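Local coordinates for protein Phthiocerol/phenolphthiocerol synthesis polyketide synthase type I PpsC (Mycobacterium tuberculosis, PDB 5NJI) that probably dehydrates beta-hydroxyacyl intermediates through its dehydratase domain during assembly of phthiocerol-type lipids, and here binds a dodecenoyl-CoA (C12:1-CoA), at residues A[199-205]-A[237-241]; A[268-274]-A[306-312]; A[173-177]-A[191-195]. The protein carries 1 engineered substitution. One frame throughout, in Å; residues are numbered along the deposited sequence.

Contact 1. Residues A[199-205]-A[237-241]; sequences VTQAGVA and GATRT. With 8Z2 (~{S}-[2-[3-[[(2~{R})-4-[[[(2~{R},3~{S},4~{R},5~{R})-5-(6-aminopurin-9-yl)-4-oxidanyl-3-phosphonooxy-oxolan-2-yl]methoxy-oxidanyl-phosphoryl]oxy-oxidanyl-phosphoryl]oxy-3,3-dimethyl-2-oxidanyl-butanoyl]amino]propanoylamino]ethyl] (~{E})-dodec-2-enethioate), chain B.
Arg240, the first residue of helix 240-246, rests its backbone and its side chain on the hairpin turn around Gly203. Its amide N donates to Gly203 O at 3.3 Å with an N-H...O angle of 160°, a long but fairly straight bond. Gly203 ends a type I turn that starts at Thr200, and its positive phi of 92° suits glycine. The residue type also fits the packing, since Gly203 CA lies 3.8 Å from Arg240 CB, which leaves no room between them for a side chain.

From CB the arginine runs out with CG anti to the backbone N, then bends at chi3 (49°) and lays its guanidinium across the turn. Gln201 O sits over one face, 3.1 Å above the plane and toward the rim, a position the in-plane N-H groups cannot use for a hydrogen bond. Two waters bridge the segments instead: both donate to Ala202 O and weakly accept from the arginine, one from NE and the other from NH2.

On the inner side Ala205 supplies a methyl that touches two neighbours, its CB 3.9 Å from both Ala238 CB and Thr239 CG2. Thr239 is the N-cap, its OG1 binding Ala242 N and Leu236 O, which leaves the methyl for Ala205. Nearby, Gly237 N comes within 3.7 Å of CA9 in the bound acyl chain. The contact thus seats the start of helix 240-246 on the hairpin joining strands 194-200 and 205-209, with strand 168-171 along Val199 and Ala238 and strand 281-289 beside Val204 and Thr239.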
loop_
_atom_site.group_PDB
_atom_site.type_symbol
_atom_site.label_atom_id
_atom_site.label_comp_id
_atom_site.label_asym_id
_atom_site.label_seq_id
_atom_site.Cartn_x
_atom_site.Cartn_y
_atom_site.Cartn_z
ATOM N N VAL A 199 12.452 13.061 -13.030
ATOM C CA VAL A 199 13.263 11.848 -13.032
ATOM C C VAL A 199 14.715 12.257 -13.197
ATOM O O VAL A 199 15.032 13.135 -14.005
ATOM C CB VAL A 199 12.832 10.860 -14.132
ATOM C CG1 VAL A 199 13.006 11.464 -15.521
ATOM C CG2 VAL A 199 13.600 9.549 -14.011
ATOM N N THR A 200 15.592 11.633 -12.416
ATOM C CA THR A 200 17.003 11.980 -12.452
ATOM C C THR A 200 17.695 11.288 -13.621
ATOM O O THR A 200 17.136 10.425 -14.304
ATOM C CB THR A 200 17.709 11.600 -11.143
ATOM O OG1 THR A 200 17.843 10.173 -11.061
ATOM C CG2 THR A 200 16.953 12.116 -9.931
ATOM N N GLN A 201 18.951 11.689 -13.857
ATOM C CA GLN A 201 19.733 11.050 -14.911
ATOM C C GLN A 201 19.910 9.562 -14.631
ATOM O O GLN A 201 19.932 8.746 -15.558
ATOM C CB GLN A 201 21.096 11.736 -15.048
ATOM C CG GLN A 201 21.024 13.234 -15.312
ATOM C CD GLN A 201 20.170 13.576 -16.515
ATOM O OE1 GLN A 201 20.604 13.435 -17.658
ATOM N NE2 GLN A 201 18.944 14.024 -16.264
ATOM N N ALA A 202 20.039 9.193 -13.355
ATOM C CA ALA A 202 20.156 7.791 -12.973
ATOM C C ALA A 202 18.832 7.043 -13.061
ATOM O O ALA A 202 18.811 5.829 -12.832
ATOM C CB ALA A 202 20.710 7.683 -11.554
ATOM N N GLY A 203 17.736 7.731 -13.373
ATOM C CA GLY A 203 16.443 7.096 -13.553
ATOM C C GLY A 203 15.575 7.038 -12.316
ATOM O O GLY A 203 14.566 6.320 -12.320
ATOM N N VAL A 204 15.935 7.753 -11.265
ATOM C CA VAL A 204 15.152 7.771 -10.036
ATOM C C VAL A 204 14.033 8.794 -10.180
ATOM O O VAL A 204 14.236 9.896 -10.700
ATOM C CB VAL A 204 16.060 8.087 -8.834
ATOM C CG1 VAL A 204 15.276 8.108 -7.525
ATOM C CG2 VAL A 204 17.204 7.086 -8.756
ATOM N N ALA A 205 12.832 8.425 -9.734
ATOM C CA ALA A 205 11.684 9.310 -9.826
ATOM C C ALA A 205 11.512 10.079 -8.530
ATOM O O ALA A 205 11.654 9.524 -7.438
ATOM C CB ALA A 205 10.403 8.522 -10.127
ATOM N N GLY A 237 6.242 4.409 -11.480
ATOM C CA GLY A 237 5.822 4.489 -12.864
ATOM C C GLY A 237 6.563 5.522 -13.678
ATOM O O GLY A 237 6.435 5.520 -14.907
ATOM N N ALA A 238 7.315 6.404 -13.035
ATOM C CA ALA A 238 8.059 7.438 -13.741
ATOM C C ALA A 238 9.546 7.146 -13.812
ATOM O O ALA A 238 10.290 7.953 -14.374
ATOM C CB ALA A 238 7.835 8.799 -13.083
ATOM N N THR A 239 10.001 6.018 -13.271
ATOM C CA THR A 239 11.411 5.669 -13.360
ATOM C C THR A 239 11.792 5.320 -14.799
ATOM O O THR A 239 10.952 5.009 -15.638
ATOM C CB THR A 239 11.742 4.480 -12.462
ATOM O OG1 THR A 239 10.921 3.372 -12.835
ATOM C CG2 THR A 239 11.540 4.847 -10.982
ATOM N N ARG A 240 13.099 5.361 -15.070
ATOM C CA ARG A 240 13.577 4.970 -16.392
ATOM C C ARG A 240 13.160 3.546 -16.732
ATOM O O ARG A 240 12.730 3.270 -17.856
ATOM C CB ARG A 240 15.095 5.114 -16.479
ATOM C CG ARG A 240 15.637 4.836 -17.889
ATOM C CD ARG A 240 16.931 5.584 -18.170
ATOM N NE ARG A 240 17.910 5.420 -17.102
ATOM C CZ ARG A 240 19.192 5.751 -17.203
ATOM N NH1 ARG A 240 19.668 6.259 -18.332
ATOM N NH2 ARG A 240 20.004 5.567 -16.173
ATOM N N THR A 241 13.281 2.620 -15.776
ATOM C CA THR A 241 12.868 1.247 -16.035
ATOM C C THR A 241 11.406 1.192 -16.453
ATOM O O THR A 241 11.038 0.467 -17.384
ATOM C CB THR A 241 13.111 0.394 -14.788
ATOM O OG1 THR A 241 14.501 0.398 -14.483
ATOM C CG2 THR A 241 12.668 -1.040 -14.997
HETATM C C2 8Z2 B . 2.638 -18.947 -0.572
HETATM C C4 8Z2 B . 1.891 -19.191 -2.778
HETATM C C5 8Z2 B . 1.188 -20.239 -2.418
HETATM C C6 8Z2 B . 1.202 -20.669 -1.181
HETATM C C8 8Z2 B . 0.863 -19.987 -4.492
HETATM C C10 8Z2 B . 4.487 0.732 -12.624
HETATM C C11 8Z2 B . 5.854 0.460 -13.109
HETATM C C12 8Z2 B . 5.815 -0.140 -14.462
HETATM N N9 8Z2 B . 1.640 -18.999 -4.057
HETATM N N7 8Z2 B . 0.547 -20.699 -3.462
HETATM N N3 8Z2 B . 2.629 -18.523 -1.873
HETATM N N1 8Z2 B . 1.916 -20.056 -0.236
HETATM N N6 8Z2 B . 0.457 -21.725 -0.971
HETATM C "C1'" 8Z2 B . 2.537 -17.718 -4.410
HETATM C "C2'" 8Z2 B . 3.841 -18.394 -4.603
HETATM O "O2'" 8Z2 B . 4.631 -17.501 -3.830
HETATM C "C3'" 8Z2 B . 3.990 -18.397 -6.212
HETATM O "O3'" 8Z2 B . 4.941 -19.436 -6.586
HETATM C "C4'" 8Z2 B . 3.988 -16.729 -6.302
HETATM O "O4'" 8Z2 B . 2.753 -16.527 -5.470
HETATM C "C5'" 8Z2 B . 3.812 -15.875 -7.547
HETATM O "O5'" 8Z2 B . 2.616 -16.017 -8.217
HETATM P P1 8Z2 B . 2.047 -17.261 -8.776
HETATM O O11 8Z2 B . 1.307 -17.692 -7.595
HETATM O O12 8Z2 B . 2.974 -18.393 -9.029
HETATM O O6 8Z2 B . 1.028 -17.010 -10.121
HETATM P P2 8Z2 B . -0.573 -17.129 -9.960
HETATM O O21 8Z2 B . -1.018 -17.855 -8.620
HETATM O O22 8Z2 B . -1.484 -17.657 -10.892
HETATM O O7 8Z2 B . -0.776 -15.509 -9.905
HETATM C CPA 8Z2 B . 0.164 -14.466 -10.221
HETATM C CPB 8Z2 B . -0.640 -13.162 -9.967
HETATM C CP8 8Z2 B . -1.141 -13.228 -8.513
HETATM C CP7 8Z2 B . 0.189 -11.934 -10.162
HETATM C CP9 8Z2 B . -1.822 -13.131 -10.929
HETATM O OP3 8Z2 B . -0.015 -13.307 -7.732
HETATM C CP6 8Z2 B . -2.004 -12.019 -8.067
HETATM O OP2 8Z2 B . -3.017 -11.811 -8.631
HETATM N NP2 8Z2 B . -1.661 -11.391 -6.953
HETATM C CP5 8Z2 B . -2.371 -10.292 -6.337
HETATM C CP4 8Z2 B . -1.795 -8.975 -6.822
HETATM C CP3 8Z2 B . -2.590 -7.830 -6.153
HETATM O OP1 8Z2 B . -3.692 -8.017 -5.767
HETATM N NP1 8Z2 B . -2.011 -6.658 -6.049
HETATM C CP2 8Z2 B . -2.638 -5.543 -5.408
HETATM C CP1 8Z2 B . -3.670 -4.913 -6.273
HETATM S S 8Z2 B . -2.915 -4.121 -7.727
HETATM P P3 8Z2 B . 4.449 -21.064 -6.131
HETATM O O31 8Z2 B . 2.812 -21.043 -6.550
HETATM O O32 8Z2 B . 4.357 -21.372 -4.763
HETATM O O33 8Z2 B . 5.046 -22.232 -6.785
HETATM C CA1 8Z2 B . -2.269 -2.876 -7.108
HETATM C CA2 8Z2 B . -1.596 -1.966 -8.067
HETATM O OA1 8Z2 B . -2.242 -2.538 -5.967
HETATM C CA3 8Z2 B . -0.911 -0.777 -7.517
HETATM C CA4 8Z2 B . -0.206 0.095 -8.471
HETATM C CA5 8Z2 B . 0.665 1.127 -7.803
HETATM C CA6 8Z2 B . 1.406 1.945 -8.850
HETATM C CA7 8Z2 B . 2.601 1.160 -9.437
HETATM C CA8 8Z2 B . 3.072 1.715 -10.767
HETATM C CA9 8Z2 B . 4.466 1.203 -11.219
HETATM O O HOH W 1 17.574 3.595 -14.251
HETATM O O HOH W 2 20.773 3.957 -13.512
#

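Contact 2. Residues A[268-274]-A[306-312]; sequences AGVHVYG and PLLVVDE
His271 and Asp311 join side chains across two antiparallel strands whose axes run 4.8 Å apart. The backbone pairing is regular in the middle, where His271 and Val309 form a hydrogen-bonded pair through both their amides and carbonyls. At the ends, Ala268 pairs with Glu312 and Tyr273 N donates to Leu307 O.

The histidine can be traced outward. His271 CB lies 3.7 Å from Val309 O, which also accepts the amide hydrogen of the same histidine. With CG anti to the carbonyl carbon (chi1 -50°), the ring leans over the partner strand, and CD2 comes within 3.5 Å of Val309 O. At the tip, NE2 donates to Asp311 OD2 at 2.9 Å. The carboxylate oxygen lies in the plane of the imidazole, but the ring meets it from 45° out of the carboxylate plane. Met94 and Glu148 also touch this histidine.

Beside it, Tyr273 turns the edge of its ring to Val309, with CE2 3.8 Å from CG2. On the opposite face the side chains of the two segments, Val270, Val272, Leu308 and Val310, are aliphatic: Leu308 CD1 packs against both Val270 CG1, at 4.0 Å, and Val272 CG2, as suits branched residues facing a core. Gly269 has positive phi and forms a G1 bulge with Val270 against Ile95. Glycine suits this place twice, because Asp311's carboxylate occupies the side on which a CB would point. Leu307 and Leu308 make a classic bulge opposite Leu299.

Backbone hydrogen bonds hold the strands together; aliphatic packing backs one face, and the His-carboxylate bond and the Tyr273-Val309 contact the other. The His-carboxylate bond fixes the ring's rotation and requires a proton on NE2. The Asp311 carboxylate would be expected to favour a positively charged imidazole.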
loop_
_atom_site.group_PDB
_atom_site.type_symbol
_atom_site.label_atom_id
_atom_site.label_comp_id
_atom_site.label_asym_id
_atom_site.label_seq_id
_atom_site.Cartn_x
_atom_site.Cartn_y
_atom_site.Cartn_z
ATOM N N ALA A 268 8.426 -6.094 1.029
ATOM C CA ALA A 268 9.276 -6.500 2.132
ATOM C C ALA A 268 9.833 -5.257 2.802
ATOM O O ALA A 268 10.232 -4.310 2.125
ATOM C CB ALA A 268 10.413 -7.400 1.668
ATOM N N GLY A 269 9.837 -5.259 4.130
ATOM C CA GLY A 269 10.415 -4.152 4.867
ATOM C C GLY A 269 9.615 -2.879 4.684
ATOM O O GLY A 269 10.116 -1.891 4.132
ATOM N N VAL A 270 8.356 -2.897 5.100
ATOM C CA VAL A 270 7.534 -1.695 5.111
ATOM C C VAL A 270 7.690 -1.054 6.482
ATOM O O VAL A 270 7.264 -1.613 7.497
ATOM C CB VAL A 270 6.063 -1.989 4.796
ATOM C CG1 VAL A 270 5.270 -0.699 4.818
ATOM C CG2 VAL A 270 5.931 -2.658 3.458
ATOM N N HIS A 271 8.332 0.115 6.510
ATOM C CA HIS A 271 8.602 0.853 7.730
ATOM C C HIS A 271 7.755 2.112 7.767
ATOM O O HIS A 271 7.711 2.859 6.782
ATOM C CB HIS A 271 10.082 1.224 7.812
ATOM C CG HIS A 271 10.995 0.074 7.572
ATOM N ND1 HIS A 271 11.367 -0.798 8.573
ATOM C CD2 HIS A 271 11.609 -0.357 6.448
ATOM C CE1 HIS A 271 12.176 -1.716 8.075
ATOM N NE2 HIS A 271 12.335 -1.474 6.786
ATOM N N VAL A 272 7.088 2.343 8.897
ATOM C CA VAL A 272 6.203 3.481 9.085
ATOM C C VAL A 272 6.666 4.220 10.329
ATOM O O VAL A 272 6.663 3.661 11.432
ATOM C CB VAL A 272 4.732 3.061 9.222
ATOM C CG1 VAL A 272 3.855 4.279 9.134
ATOM C CG2 VAL A 272 4.377 2.040 8.155
ATOM N N TYR A 273 7.081 5.464 10.150
ATOM C CA TYR A 273 7.672 6.213 11.245
ATOM C C TYR A 273 6.783 7.319 11.765
ATOM O O TYR A 273 7.079 7.880 12.828
ATOM C CB TYR A 273 9.022 6.805 10.808
ATOM C CG TYR A 273 10.002 5.762 10.326
ATOM C CD1 TYR A 273 10.461 4.757 11.169
ATOM C CD2 TYR A 273 10.493 5.789 9.023
ATOM C CE1 TYR A 273 11.345 3.797 10.716
ATOM C CE2 TYR A 273 11.356 4.838 8.570
ATOM C CZ TYR A 273 11.810 3.863 9.413
ATOM O OH TYR A 273 12.698 2.945 8.896
ATOM N N GLY A 274 5.735 7.672 11.039
ATOM C CA GLY A 274 4.790 8.673 11.475
ATOM C C GLY A 274 3.554 8.637 10.605
ATOM O O GLY A 274 3.335 7.687 9.855
ATOM N N PRO A 306 11.673 11.052 7.040
ATOM C CA PRO A 306 11.041 9.869 6.436
ATOM C C PRO A 306 9.834 9.430 7.243
ATOM O O PRO A 306 9.896 9.280 8.463
ATOM C CB PRO A 306 12.157 8.817 6.457
ATOM C CG PRO A 306 13.420 9.594 6.589
ATOM C CD PRO A 306 13.083 10.802 7.384
ATOM N N LEU A 307 8.724 9.237 6.543
ATOM C CA LEU A 307 7.494 8.770 7.146
ATOM C C LEU A 307 7.200 7.334 6.777
ATOM O O LEU A 307 6.648 6.590 7.586
ATOM C CB LEU A 307 6.316 9.638 6.685
ATOM C CG LEU A 307 6.436 11.137 6.941
ATOM C CD1 LEU A 307 5.282 11.874 6.271
ATOM C CD2 LEU A 307 6.443 11.396 8.433
ATOM N N LEU A 308 7.508 6.969 5.537
ATOM C CA LEU A 308 7.269 5.632 5.008
ATOM C C LEU A 308 8.504 5.222 4.227
ATOM O O LEU A 308 8.961 5.968 3.353
ATOM C CB LEU A 308 6.042 5.600 4.084
ATOM C CG LEU A 308 5.769 4.277 3.389
ATOM C CD1 LEU A 308 5.270 3.272 4.383
ATOM C CD2 LEU A 308 4.762 4.476 2.274
ATOM N N VAL A 309 9.055 4.053 4.519
ATOM C CA VAL A 309 10.127 3.491 3.710
ATOM C C VAL A 309 9.695 2.091 3.328
ATOM O O VAL A 309 9.440 1.271 4.214
ATOM C CB VAL A 309 11.470 3.444 4.459
ATOM C CG1 VAL A 309 12.533 2.724 3.637
ATOM C CG2 VAL A 309 11.919 4.843 4.814
ATOM N N VAL A 310 9.606 1.813 2.026
ATOM C CA VAL A 310 9.365 0.460 1.531
ATOM C C VAL A 310 10.667 -0.061 0.941
ATOM O O VAL A 310 11.115 0.419 -0.109
ATOM C CB VAL A 310 8.243 0.429 0.487
ATOM C CG1 VAL A 310 7.983 -1.001 0.043
ATOM C CG2 VAL A 310 7.005 1.052 1.043
ATOM N N ASP A 311 11.269 -1.066 1.598
ATOM C CA ASP A 311 12.572 -1.575 1.166
ATOM C C ASP A 311 12.482 -2.308 -0.169
ATOM O O ASP A 311 13.369 -2.167 -1.021
ATOM C CB ASP A 311 13.158 -2.524 2.225
ATOM C CG ASP A 311 13.543 -1.843 3.543
ATOM O OD1 ASP A 311 13.723 -0.609 3.609
ATOM O OD2 ASP A 311 13.705 -2.593 4.535
ATOM N N GLU A 312 11.461 -3.152 -0.347
ATOM C CA GLU A 312 11.246 -3.861 -1.599
ATOM C C GLU A 312 9.776 -3.884 -1.949
ATOM O O GLU A 312 8.945 -4.306 -1.136
ATOM C CB GLU A 312 11.733 -5.316 -1.536
ATOM C CG GLU A 312 13.214 -5.465 -1.296
ATOM C CD GLU A 312 13.639 -6.924 -1.166
ATOM O OE1 GLU A 312 12.766 -7.812 -1.258
ATOM O OE2 GLU A 312 14.844 -7.181 -0.971
#

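Contact 3. Residues A[173-177]-A[191-195]; sequences PDDLY and FQGIV
Tyr177 reaches from the first turns of helix 173-182 to the chain entering strand 194-200, within the C-terminal half of what is, as in other polyketide synthase dehydratases, a double-hotdog fold. The strand is approached through an inverse gamma turn centred on Gln192, and the phenol lies against that turn. Tyr177 OH accepts the amide hydrogen of Ile194 at 3.0 Å with an angle of 165°. Gly193 N is nearly as close but badly angled. Gln192 covers one face of the ring, its CG standing 4.2 Å from the centroid and only 10° off the normal, a CH-pi contact. Ile194 O lies at the edge, near the ring plane. A tyrosine suits this place because one flat group offers a face for the glutamine chain and a hydroxyl for the strand's first amide.

Pro173 packs at the start of the helix, where the lack of an amide hydrogen costs nothing. Its CB is 3.5 Å from Ile194 O, and its CG rests on the backbone of Val195. Ile194 points toward helix 173-182. CG1 is anti to the carbonyl carbon and chi2 is 180°, so the stretched chain carries CD1 to Leu176, whose CD2 it meets at 3.5 Å, closer than usual methyl packing.

Further out, the Ile194 side chain also touches Ile231 and Gln234 of helix 226-234. Gln234 ties the phenol to the turn: its OE1 is hydrogen-bonded to Tyr177 OH and its NE2 to Phe191 O, just before Gln192, so the phenol oxygen has partners on both this helix and the strand. Gln192, extended beyond CG, sends NE2 to a hydrogen bond with His187 O, consistent with its aliphatic part staying over the ring.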
loop_
_atom_site.group_PDB
_atom_site.type_symbol
_atom_site.label_atom_id
_atom_site.label_comp_id
_atom_site.label_asym_id
_atom_site.label_seq_id
_atom_site.Cartn_x
_atom_site.Cartn_y
_atom_site.Cartn_z
ATOM N N PRO A 173 2.711 15.074 -14.557
ATOM C CA PRO A 173 1.930 14.006 -13.910
ATOM C C PRO A 173 0.804 13.465 -14.775
ATOM O O PRO A 173 0.485 12.276 -14.670
ATOM C CB PRO A 173 1.397 14.684 -12.643
ATOM C CG PRO A 173 2.384 15.772 -12.354
ATOM C CD PRO A 173 2.821 16.265 -13.697
ATOM N N ASP A 174 0.181 14.290 -15.624
ATOM C CA ASP A 174 -0.877 13.771 -16.489
ATOM C C ASP A 174 -0.369 12.645 -17.379
ATOM O O ASP A 174 -1.119 11.709 -17.686
ATOM C CB ASP A 174 -1.464 14.887 -17.356
ATOM C CG ASP A 174 -2.071 16.012 -16.539
ATOM O OD1 ASP A 174 -2.388 15.786 -15.353
ATOM O OD2 ASP A 174 -2.241 17.121 -17.086
ATOM N N ASP A 175 0.895 12.720 -17.803
ATOM C CA ASP A 175 1.466 11.672 -18.639
ATOM C C ASP A 175 1.632 10.375 -17.863
ATOM O O ASP A 175 1.482 9.290 -18.435
ATOM C CB ASP A 175 2.824 12.102 -19.198
ATOM C CG ASP A 175 2.710 13.109 -20.332
ATOM O OD1 ASP A 175 1.593 13.306 -20.853
ATOM O OD2 ASP A 175 3.748 13.703 -20.698
ATOM N N LEU A 176 1.992 10.461 -16.575
ATOM C CA LEU A 176 2.083 9.250 -15.760
ATOM C C LEU A 176 0.724 8.573 -15.636
ATOM O O LEU A 176 0.593 7.367 -15.863
ATOM C CB LEU A 176 2.662 9.577 -14.380
ATOM C CG LEU A 176 2.638 8.428 -13.358
ATOM C CD1 LEU A 176 3.527 7.257 -13.765
ATOM C CD2 LEU A 176 3.011 8.923 -11.964
ATOM N N TYR A 177 -0.311 9.326 -15.282
ATOM C CA TYR A 177 -1.622 8.710 -15.141
ATOM C C TYR A 177 -2.134 8.173 -16.473
ATOM O O TYR A 177 -2.749 7.110 -16.507
ATOM C CB TYR A 177 -2.588 9.705 -14.501
ATOM C CG TYR A 177 -2.255 9.912 -13.029
ATOM C CD1 TYR A 177 -2.364 8.852 -12.125
ATOM C CD2 TYR A 177 -1.811 11.141 -12.546
ATOM C CE1 TYR A 177 -2.042 9.011 -10.795
ATOM C CE2 TYR A 177 -1.490 11.310 -11.208
ATOM C CZ TYR A 177 -1.587 10.232 -10.341
ATOM O OH TYR A 177 -1.267 10.411 -9.017
ATOM N N PHE A 191 -7.038 8.894 -5.741
ATOM C CA PHE A 191 -5.679 8.376 -5.835
ATOM C C PHE A 191 -4.759 9.234 -6.682
ATOM O O PHE A 191 -3.596 8.881 -6.841
ATOM C CB PHE A 191 -5.697 6.950 -6.409
ATOM C CG PHE A 191 -6.164 5.904 -5.432
ATOM C CD1 PHE A 191 -7.509 5.702 -5.188
ATOM C CD2 PHE A 191 -5.240 5.129 -4.745
ATOM C CE1 PHE A 191 -7.942 4.757 -4.265
ATOM C CE2 PHE A 191 -5.665 4.171 -3.815
ATOM C CZ PHE A 191 -7.016 3.976 -3.586
ATOM N N GLN A 192 -5.249 10.338 -7.245
ATOM C CA GLN A 192 -4.437 11.169 -8.133
ATOM C C GLN A 192 -3.690 12.221 -7.315
ATOM O O GLN A 192 -3.928 13.432 -7.398
ATOM C CB GLN A 192 -5.316 11.795 -9.208
ATOM C CG GLN A 192 -5.813 10.780 -10.250
ATOM C CD GLN A 192 -6.878 11.357 -11.169
ATOM O OE1 GLN A 192 -6.974 12.571 -11.321
ATOM N NE2 GLN A 192 -7.702 10.489 -11.767
ATOM N N GLY A 193 -2.748 11.723 -6.524
ATOM C CA GLY A 193 -1.988 12.541 -5.604
ATOM C C GLY A 193 -0.630 13.005 -6.076
ATOM O O GLY A 193 0.005 13.782 -5.371
ATOM N N ILE A 194 -0.165 12.577 -7.237
ATOM C CA ILE A 194 1.097 13.088 -7.756
ATOM C C ILE A 194 0.815 14.412 -8.458
ATOM O O ILE A 194 0.073 14.460 -9.443
ATOM C CB ILE A 194 1.762 12.068 -8.685
ATOM C CG1 ILE A 194 2.262 10.892 -7.831
ATOM C CG2 ILE A 194 2.919 12.697 -9.425
ATOM C CD1 ILE A 194 2.928 9.796 -8.578
ATOM N N VAL A 195 1.396 15.492 -7.943
ATOM C CA VAL A 195 1.138 16.825 -8.479
ATOM C C VAL A 195 2.385 17.479 -9.036
ATOM O O VAL A 195 2.275 18.532 -9.681
ATOM C CB VAL A 195 0.463 17.745 -7.439
ATOM C CG1 VAL A 195 -0.889 17.195 -7.115
ATOM C CG2 VAL A 195 1.298 17.892 -6.180
#

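Overall arrangement
Following the chain from the N terminus, contact 3 comes first: helix 173-182 leads through the short strand 185-187 back to strand 194-200. That strand runs on into contact 1, which closes a longer excursion through strand 205-209 and helix 226-234. Contact 2 closes last, around the two strands 281-289 and 292-300. The three loops follow in series, neither nesting nor crossing. Contacts 3 and 1 share strand 194-200 and touch directly, Leu176 CD1 lying 3.5 Å from Gly237 C close to the ligand's acyl end. Contact 2 lies apart, its centre about 20 Å from that of contact 1, joining strands 262-272 and 306-317 in the extended antiparallel system all three reach.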